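PDB 1LZL: heroin esterase from Rhodococcus sp., which probably hydrolyses ester bonds, removing acetyl groups from heroin and related acetyl esters, as a serine esterase of the alpha/beta hydrolase fold. Local coordinates for residues A[50-55]-A[145-150]; A[79-84]-A[138-143]; A[284-289]-A[301-306]. All coordinates share one frame; numbering follows the deposited sequence. Where two conformers were deposited one is given.

Contact 1 of 3, residues A[50-55]-A[145-150]; sequences SLRELS and EELGID
Leu-54 and Leu-147 meet tip to tip at the more closely packed end of this contact, where several methyls come together. CD1 of Leu-54 lies 3.9 Å from CD2 of Leu-147, and the other methyl of Leu-147, CD1, is equally close to that same Leu-54 CD1, so one strand methyl sits against both branches of the helix leucine. In Leu-147 CG is anti to the carbonyl carbon (chi1 -69°), which swings its isobutyl group out from the short, weakly bonded helix 144-147 to meet strand 49-56. Tyr-139 of helix 128-142 touches both leucines and Phe-69 backs Leu-54, so the pair is buried.

The solvent side is carried by the exposed Arg-52, which runs extended from CG to NE and touches Leu-147 through one atom, although that approach, 3.6 Å from NH2 to Leu-147 CD2, is the shortest across the contact. One face of its guanidinium rests on Leu-54 CD2, 3.4 Å above the plane near the rim, so the flat group lies partly over the leucine cluster. The carboxylate of Glu-146 stands further off, with OE2 6.5 Å from Arg-52 NH1, and could add at most a mild attraction. Gly-148, with positive phi, ends the helix in a Schellman motif and turns the chain into strand 149-150. This is a helix end packed against an outermost strand of the alpha/beta hydrolase sheet.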
loop_
_atom_site.group_PDB
_atom_site.type_symbol
_atom_site.label_atom_id
_atom_site.label_comp_id
_atom_site.label_asym_id
_atom_site.label_seq_id
_atom_site.Cartn_x
_atom_site.Cartn_y
_atom_site.Cartn_z
ATOM N N SER A 50 15.982 14.840 0.652
ATOM C CA SER A 50 17.126 13.943 0.832
ATOM C C SER A 50 16.639 12.575 1.349
ATOM O O SER A 50 15.579 12.542 1.969
ATOM C CB SER A 50 18.210 14.525 1.715
ATOM O OG SER A 50 17.874 14.576 3.073
ATOM N N LEU A 51 17.381 11.536 1.055
ATOM C CA LEU A 51 17.031 10.156 1.414
ATOM C C LEU A 51 18.166 9.586 2.221
ATOM O O LEU A 51 19.341 9.666 1.822
ATOM C CB LEU A 51 16.731 9.351 0.137
ATOM C CG LEU A 51 16.072 7.964 0.282
ATOM C CD1 LEU A 51 15.401 7.502 -0.988
ATOM C CD2 LEU A 51 17.077 6.892 0.678
ATOM N N ARG A 52 17.843 8.972 3.355
ATOM C CA ARG A 52 18.902 8.238 4.047
ATOM C C ARG A 52 18.258 6.946 4.559
ATOM O O ARG A 52 17.046 6.875 4.649
ATOM C CB ARG A 52 19.570 8.992 5.172
ATOM C CG ARG A 52 18.736 9.191 6.431
ATOM C CD ARG A 52 19.519 9.962 7.502
ATOM N NE ARG A 52 18.579 10.615 8.416
ATOM C CZ ARG A 52 18.400 10.324 9.682
ATOM N NH1 ARG A 52 19.130 9.353 10.251
ATOM N NH2 ARG A 52 17.508 10.977 10.435
ATOM N N GLU A 53 19.109 5.987 4.869
ATOM C CA GLU A 53 18.575 4.717 5.322
ATOM C C GLU A 53 18.538 4.623 6.835
ATOM O O GLU A 53 19.534 4.901 7.491
ATOM C CB GLU A 53 19.441 3.604 4.756
ATOM C CG GLU A 53 18.927 2.189 5.035
ATOM C CD GLU A 53 19.839 1.234 4.254
ATOM O OE1 GLU A 53 19.757 1.293 3.003
ATOM O OE2 GLU A 53 20.618 0.482 4.873
ATOM N N LEU A 54 17.376 4.226 7.345
ATOM C CA LEU A 54 17.230 3.929 8.767
ATOM C C LEU A 54 17.168 2.414 8.913
ATOM O O LEU A 54 16.805 1.673 7.996
ATOM C CB LEU A 54 15.937 4.510 9.372
ATOM C CG LEU A 54 15.688 5.993 9.118
ATOM C CD1 LEU A 54 14.385 6.524 9.724
ATOM C CD2 LEU A 54 16.881 6.771 9.657
ATOM N N SER A 55 17.488 1.954 10.132
ATOM C CA SER A 55 17.419 0.554 10.472
ATOM C C SER A 55 16.548 0.339 11.696
ATOM O O SER A 55 16.968 0.640 12.803
ATOM C CB SER A 55 18.873 0.167 10.733
ATOM O OG SER A 55 19.028 -1.205 10.925
ATOM N N GLU A 145 11.578 12.106 18.044
ATOM C CA GLU A 145 12.276 13.371 18.301
ATOM C C GLU A 145 13.607 13.422 17.563
ATOM O O GLU A 145 13.929 14.406 16.888
ATOM C CB GLU A 145 12.445 13.549 19.817
ATOM C CG GLU A 145 12.455 15.022 20.205
ATOM C CD GLU A 145 12.842 15.304 21.631
ATOM O OE1 GLU A 145 12.247 14.710 22.559
ATOM O OE2 GLU A 145 13.745 16.161 21.838
ATOM N N GLU A 146 14.362 12.344 17.700
ATOM C CA GLU A 146 15.671 12.265 17.064
ATOM C C GLU A 146 15.485 12.384 15.565
ATOM O O GLU A 146 16.329 12.927 14.840
ATOM C CB GLU A 146 16.365 10.972 17.481
ATOM C CG GLU A 146 16.750 9.926 16.485
ATOM C CD GLU A 146 17.134 8.574 17.072
ATOM O OE1 GLU A 146 17.262 8.444 18.307
ATOM O OE2 GLU A 146 17.291 7.627 16.263
ATOM N N LEU A 147 14.394 11.862 15.038
ATOM C CA LEU A 147 14.189 11.853 13.602
ATOM C C LEU A 147 13.503 13.103 13.083
ATOM O O LEU A 147 13.323 13.295 11.881
ATOM C CB LEU A 147 13.334 10.640 13.208
ATOM C CG LEU A 147 13.965 9.261 13.355
ATOM C CD1 LEU A 147 12.950 8.219 12.921
ATOM C CD2 LEU A 147 15.218 9.087 12.524
ATOM N N GLY A 148 13.091 14.005 13.969
ATOM C CA GLY A 148 12.515 15.260 13.524
ATOM C C GLY A 148 11.056 15.072 13.097
ATOM O O GLY A 148 10.526 15.835 12.273
ATOM N N ILE A 149 10.454 14.063 13.713
ATOM C CA ILE A 149 9.065 13.662 13.460
ATOM C C ILE A 149 8.125 14.056 14.593
ATOM O O ILE A 149 8.418 13.906 15.789
ATOM C CB ILE A 149 8.984 12.133 13.268
ATOM C CG1 ILE A 149 9.657 11.710 11.958
ATOM C CG2 ILE A 149 7.547 11.660 13.362
ATOM C CD1 ILE A 149 9.807 10.204 11.838
ATOM N N ASP A 150 6.931 14.534 14.222
ATOM C CA ASP A 150 5.870 14.785 15.189
ATOM C C ASP A 150 5.107 13.492 15.460
ATOM O O ASP A 150 4.361 13.005 14.607
ATOM C CB ASP A 150 4.928 15.886 14.681
ATOM C CG ASP A 150 3.802 16.192 15.639
ATOM O OD1 ASP A 150 3.599 15.508 16.663
ATOM O OD2 ASP A 150 3.088 17.196 15.361
#

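Contact 2 of 3, residues A[79-84]-A[138-143]; sequences VPVLLW and LYIHAH
Leu-83 and Ile-140 cross at a slant, the leucine rising from strand 79-85 and the isoleucine coming down on it from helix 128-142. In the conformer described, one of two for Ile-140, its end methyl does all the close touching: CD1 lies 3.7 Å from Leu-83 CD1 and 4.1 Å from Leu-83 CB, so it rests against the flank of the leucine as well as one branch. This conformer holds CG1 between the backbone N and carbonyl carbon (chi1 62°), and with chi2 at 180° the chain then runs straight to CD1, driving that methyl at the strand. Val-81, two residues earlier on the same face of the sheet, offers CG1 at a looser 4.3 Å from Ile-140 CD1. The methyl is thus flanked by a valine and a leucine, while the intervening Leu-82 points away, to the other face of the sheet. Neighbouring strands complete the floor: Leu-83 also packs on Ala-114 and Val-116 of strand 112-116, and Val-81 on Ile-154 of strand 153-159. All three touching residues are buried and wholly aliphatic, which implies that dispersion and the exclusion of water, with no directional bond between these side chains, probably hold the helix to the sheet here.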
loop_
_atom_site.group_PDB
_atom_site.type_symbol
_atom_site.label_atom_id
_atom_site.label_comp_id
_atom_site.label_asym_id
_atom_site.label_seq_id
_atom_site.Cartn_x
_atom_site.Cartn_y
_atom_site.Cartn_z
ATOM N N VAL A 79 8.131 17.415 11.791
ATOM C CA VAL A 79 7.102 17.394 10.745
ATOM C C VAL A 79 6.309 16.102 10.814
ATOM O O VAL A 79 6.811 15.138 11.408
ATOM C CB VAL A 79 7.688 17.495 9.335
ATOM C CG1 VAL A 79 8.254 18.903 9.100
ATOM C CG2 VAL A 79 8.764 16.429 9.141
ATOM N N PRO A 80 5.119 16.069 10.243
ATOM C CA PRO A 80 4.403 14.781 10.155
ATOM C C PRO A 80 5.198 13.765 9.343
ATOM O O PRO A 80 6.083 14.136 8.549
ATOM C CB PRO A 80 3.111 15.137 9.382
ATOM C CG PRO A 80 2.914 16.603 9.610
ATOM C CD PRO A 80 4.336 17.170 9.654
ATOM N N VAL A 81 4.854 12.476 9.533
ATOM C CA VAL A 81 5.519 11.431 8.761
ATOM C C VAL A 81 4.479 10.474 8.165
ATOM O O VAL A 81 3.492 10.161 8.819
ATOM C CB VAL A 81 6.519 10.659 9.615
ATOM C CG1 VAL A 81 5.836 9.982 10.802
ATOM C CG2 VAL A 81 7.306 9.625 8.788
ATOM N N LEU A 82 4.725 10.014 6.946
ATOM C CA LEU A 82 3.945 8.970 6.309
ATOM C C LEU A 82 4.796 7.699 6.339
ATOM O O LEU A 82 5.872 7.707 5.730
ATOM C CB LEU A 82 3.599 9.345 4.874
ATOM C CG LEU A 82 2.989 8.236 3.990
ATOM C CD1 LEU A 82 1.634 7.773 4.541
ATOM C CD2 LEU A 82 2.900 8.761 2.555
ATOM N N LEU A 83 4.331 6.652 7.001
ATOM C CA LEU A 83 4.958 5.328 6.871
ATOM C C LEU A 83 4.345 4.735 5.609
ATOM O O LEU A 83 3.129 4.597 5.526
ATOM C CB LEU A 83 4.659 4.495 8.122
ATOM C CG LEU A 83 5.336 3.129 8.182
ATOM C CD1 LEU A 83 6.761 3.225 8.633
ATOM C CD2 LEU A 83 4.623 2.179 9.159
ATOM N N TRP A 84 5.147 4.408 4.604
ATOM C CA TRP A 84 4.644 3.970 3.326
ATOM C C TRP A 84 5.095 2.544 3.039
ATOM O O TRP A 84 6.244 2.186 3.341
ATOM C CB TRP A 84 5.198 4.891 2.187
ATOM C CG TRP A 84 4.648 4.416 0.865
ATOM C CD1 TRP A 84 5.315 3.767 -0.113
ATOM C CD2 TRP A 84 3.296 4.565 0.446
ATOM N NE1 TRP A 84 4.463 3.498 -1.145
ATOM C CE2 TRP A 84 3.224 3.979 -0.836
ATOM C CE3 TRP A 84 2.144 5.133 0.984
ATOM C CZ2 TRP A 84 2.050 3.930 -1.590
ATOM C CZ3 TRP A 84 0.958 5.095 0.245
ATOM C CH2 TRP A 84 0.922 4.494 -1.042
ATOM N N LEU A 138 6.801 1.100 15.160
ATOM C CA LEU A 138 7.301 1.210 16.555
ATOM C C LEU A 138 8.571 2.039 16.614
ATOM O O LEU A 138 8.743 2.867 17.513
ATOM C CB LEU A 138 7.561 -0.201 17.090
ATOM C CG LEU A 138 6.321 -1.009 17.506
ATOM C CD1 LEU A 138 6.690 -2.447 17.836
ATOM C CD2 LEU A 138 5.689 -0.375 18.754
ATOM N N TYR A 139 9.469 1.756 15.672
ATOM C CA TYR A 139 10.746 2.480 15.652
ATOM C C TYR A 139 10.538 3.943 15.357
ATOM O O TYR A 139 11.114 4.787 16.074
ATOM C CB TYR A 139 11.635 1.829 14.585
ATOM C CG TYR A 139 12.880 2.665 14.329
ATOM C CD1 TYR A 139 13.955 2.602 15.214
ATOM C CD2 TYR A 139 12.964 3.493 13.205
ATOM C CE1 TYR A 139 15.076 3.385 14.931
ATOM C CE2 TYR A 139 14.060 4.276 12.920
ATOM C CZ TYR A 139 15.117 4.185 13.819
ATOM O OH TYR A 139 16.239 4.958 13.595
ATOM N N ILE A 140 9.812 4.295 14.282
ATOM C CA ILE A 140 9.699 5.744 13.976
ATOM C C ILE A 140 9.010 6.497 15.104
ATOM O O ILE A 140 9.363 7.657 15.368
ATOM C CB ILE A 140 9.094 6.061 12.608
ATOM C CG1 ILE A 140 7.672 5.573 12.442
ATOM C CG2 ILE A 140 10.029 5.535 11.511
ATOM C CD1 ILE A 140 7.135 5.935 11.058
ATOM N N HIS A 141 8.061 5.864 15.794
ATOM C CA HIS A 141 7.328 6.512 16.871
ATOM C C HIS A 141 8.269 6.708 18.052
ATOM O O HIS A 141 8.312 7.824 18.595
ATOM C CB HIS A 141 6.123 5.640 17.270
ATOM C CG HIS A 141 5.389 6.295 18.401
ATOM N ND1 HIS A 141 5.448 5.738 19.645
ATOM C CD2 HIS A 141 4.646 7.431 18.481
ATOM C CE1 HIS A 141 4.733 6.508 20.480
ATOM N NE2 HIS A 141 4.246 7.534 19.799
ATOM N N ALA A 142 9.013 5.676 18.399
ATOM C CA ALA A 142 9.905 5.740 19.582
ATOM C C ALA A 142 11.075 6.661 19.345
ATOM O O ALA A 142 11.587 7.256 20.285
ATOM C CB ALA A 142 10.436 4.355 19.932
ATOM N N HIS A 143 11.550 6.788 18.121
ATOM C CA HIS A 143 12.668 7.691 17.830
ATOM C C HIS A 143 12.200 8.994 17.204
ATOM O O HIS A 143 12.981 9.665 16.538
ATOM C CB HIS A 143 13.673 6.957 16.922
ATOM C CG HIS A 143 14.317 5.788 17.621
ATOM N ND1 HIS A 143 15.576 5.850 18.177
ATOM C CD2 HIS A 143 13.888 4.533 17.881
ATOM C CE1 HIS A 143 15.905 4.686 18.737
ATOM N NE2 HIS A 143 14.881 3.869 18.565
#

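Contact 3 of 3, residues A[284-289]-A[301-306]; sequences SFPGTF and SERGAA. Unlike the reference sequence in segment 301-306: Ser-301 (reference Arg).
The C-terminal helix 299-315 of the alpha/beta hydrolase fold packs here against the end of strand 280-285, an outermost strand of the central sheet, and the ring of Phe-285 lies between them. Its CZ lies 3.7 Å from Gly-304 CA and its CE2 3.8 Å from the same carbon, so the far end of the ring meets bare helix backbone at an oblique tilt. In Phe-285 CG stands anti to the carbonyl carbon (chi1 -78°), which aims the ring at the helix. Tyr-253 and Met-257 of strand 252-257 and Val-300 of the helix also touch the ring and help to bury it.

Arg-303, one residue before that glycine, forms the outer border of the contact. Its chain bends at chi3 (-73°), folding the guanidinium back over the strand end. One face of this flat group looks onto Phe-285 CD2, and NH1 comes to 4.3 Å from Phe-285 CE2, again obliquely to the ring. Pro-286 and Arg-303 come at each other from opposite directions, the proline meeting the guanidinium at its edge: Pro-286 CD is 3.8 Å from Arg-303 NH2.

After Pro-286 the chain turns through Gly-287, whose phi is positive, into the loop that leads to His-290, probably the histidine of a Ser-His-Asp triad with Ser-160 and Asp-260. Thr-288 braces this turn by donating from OG1 to Phe-285 O at 2.9 Å, with the hydroxyl well above the carbonyl plane (64° out of it). The same OG1 is hydrogen-bonded to Glu-258 N, and the carboxylate of Glu-258 in turn accepts a bond from Gly-287 N.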
loop_
_atom_site.group_PDB
_atom_site.type_symbol
_atom_site.label_atom_id
_atom_site.label_comp_id
_atom_site.label_asym_id
_atom_site.label_seq_id
_atom_site.Cartn_x
_atom_site.Cartn_y
_atom_site.Cartn_z
ATOM N N SER A 284 -13.891 5.469 -5.826
ATOM C CA SER A 284 -13.693 4.481 -6.907
ATOM C C SER A 284 -13.658 5.257 -8.203
ATOM O O SER A 284 -14.615 5.961 -8.583
ATOM C CB SER A 284 -14.808 3.465 -6.885
ATOM O OG SER A 284 -14.500 2.245 -7.591
ATOM N N PHE A 285 -12.536 5.160 -8.922
ATOM C CA PHE A 285 -12.303 6.002 -10.096
ATOM C C PHE A 285 -12.844 5.287 -11.328
ATOM O O PHE A 285 -12.743 4.030 -11.409
ATOM C CB PHE A 285 -10.789 6.246 -10.257
ATOM C CG PHE A 285 -10.244 7.289 -9.300
ATOM C CD1 PHE A 285 -9.845 6.896 -8.025
ATOM C CD2 PHE A 285 -10.168 8.639 -9.650
ATOM C CE1 PHE A 285 -9.383 7.812 -7.089
ATOM C CE2 PHE A 285 -9.702 9.581 -8.723
ATOM C CZ PHE A 285 -9.323 9.154 -7.463
ATOM N N PRO A 286 -13.463 6.000 -12.261
ATOM C CA PRO A 286 -14.080 5.361 -13.426
ATOM C C PRO A 286 -13.058 5.056 -14.521
ATOM O O PRO A 286 -12.109 5.823 -14.736
ATOM C CB PRO A 286 -15.051 6.473 -13.874
ATOM C CG PRO A 286 -14.306 7.740 -13.599
ATOM C CD PRO A 286 -13.611 7.479 -12.260
ATOM N N GLY A 287 -13.296 3.945 -15.204
ATOM C CA GLY A 287 -12.533 3.715 -16.453
ATOM C C GLY A 287 -11.098 3.315 -16.221
ATOM O O GLY A 287 -10.235 3.342 -17.100
ATOM N N THR A 288 -10.750 2.917 -15.014
ATOM C CA THR A 288 -9.390 2.627 -14.573
ATOM C C THR A 288 -9.171 1.136 -14.345
ATOM O O THR A 288 -10.121 0.348 -14.400
ATOM C CB THR A 288 -9.117 3.374 -13.258
ATOM O OG1 THR A 288 -10.183 3.043 -12.365
ATOM C CG2 THR A 288 -9.105 4.868 -13.489
ATOM N N PHE A 289 -7.914 0.764 -14.070
ATOM C CA PHE A 289 -7.631 -0.657 -13.766
ATOM C C PHE A 289 -6.605 -0.680 -12.625
ATOM O O PHE A 289 -6.048 0.344 -12.253
ATOM C CB PHE A 289 -7.187 -1.430 -15.012
ATOM C CG PHE A 289 -5.966 -0.891 -15.731
ATOM C CD1 PHE A 289 -4.695 -1.216 -15.283
ATOM C CD2 PHE A 289 -6.081 -0.064 -16.847
ATOM C CE1 PHE A 289 -3.584 -0.724 -15.941
ATOM C CE2 PHE A 289 -4.977 0.441 -17.520
ATOM C CZ PHE A 289 -3.723 0.117 -17.046
ATOM N N SER A 301 -5.506 9.667 -13.833
ATOM C CA SER A 301 -4.350 9.432 -12.954
ATOM C C SER A 301 -3.921 10.734 -12.287
ATOM O O SER A 301 -3.676 10.771 -11.061
ATOM C CB SER A 301 -3.199 8.810 -13.759
ATOM O OG SER A 301 -3.602 7.559 -14.299
ATOM N N GLU A 302 -3.842 11.826 -13.044
ATOM C CA GLU A 302 -3.456 13.131 -12.459
ATOM C C GLU A 302 -4.444 13.535 -11.384
ATOM O O GLU A 302 -4.007 13.984 -10.314
ATOM C CB GLU A 302 -3.303 14.218 -13.554
ATOM C CG GLU A 302 -2.122 13.841 -14.484
ATOM C CD GLU A 302 -2.011 14.832 -15.629
ATOM O OE1 GLU A 302 -2.916 15.683 -15.793
ATOM O OE2 GLU A 302 -0.985 14.751 -16.334
ATOM N N ARG A 303 -5.747 13.392 -11.650
ATOM C CA ARG A 303 -6.751 13.685 -10.629
ATOM C C ARG A 303 -6.540 12.832 -9.374
ATOM O O ARG A 303 -6.657 13.331 -8.238
ATOM C CB ARG A 303 -8.153 13.338 -11.097
ATOM C CG ARG A 303 -8.827 14.268 -12.075
ATOM C CD ARG A 303 -10.305 14.030 -12.066
ATOM N NE ARG A 303 -10.891 12.830 -12.669
ATOM C CZ ARG A 303 -11.813 12.120 -11.990
ATOM N NH1 ARG A 303 -12.227 12.425 -10.756
ATOM N NH2 ARG A 303 -12.401 11.033 -12.506
ATOM N N GLY A 304 -6.284 11.540 -9.568
ATOM C CA GLY A 304 -6.072 10.649 -8.407
ATOM C C GLY A 304 -4.852 11.048 -7.595
ATOM O O GLY A 304 -4.851 11.079 -6.370
ATOM N N ALA A 305 -3.768 11.366 -8.315
ATOM C CA ALA A 305 -2.531 11.797 -7.634
ATOM C C ALA A 305 -2.667 13.082 -6.855
ATOM O O ALA A 305 -2.168 13.243 -5.734
ATOM C CB ALA A 305 -1.396 11.909 -8.677
ATOM N N ALA A 306 -3.358 14.047 -7.471
ATOM C CA ALA A 306 -3.591 15.321 -6.760
ATOM C C ALA A 306 -4.418 15.101 -5.516
ATOM O O ALA A 306 -4.177 15.674 -4.447
ATOM C CB ALA A 306 -4.248 16.314 -7.704
#

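All three contacts reach the one mixed sheet. Contacts 1 and 2 are neighbours, their centres 8 Å apart, and both segments of contact 2 fall in the chain between those of contact 1. Helix 128-142 of contact 2 leads into helix 144-147 of contact 1, and Gly-148 and the short strand 149-150 that follow pair with strand 79-85 through two probable backbone hydrogen bonds, Asp-150 N to Val-79 O and Val-79 N to Gly-148 O, both 2.9 Å. Contact 3 comes later in the chain, its centre about 28 Å from that of contact 2 and 31 Å from that of contact 1. Contacts 1 and 3 thus pack helices against the two outermost strands, while contact 2 covers an inner one.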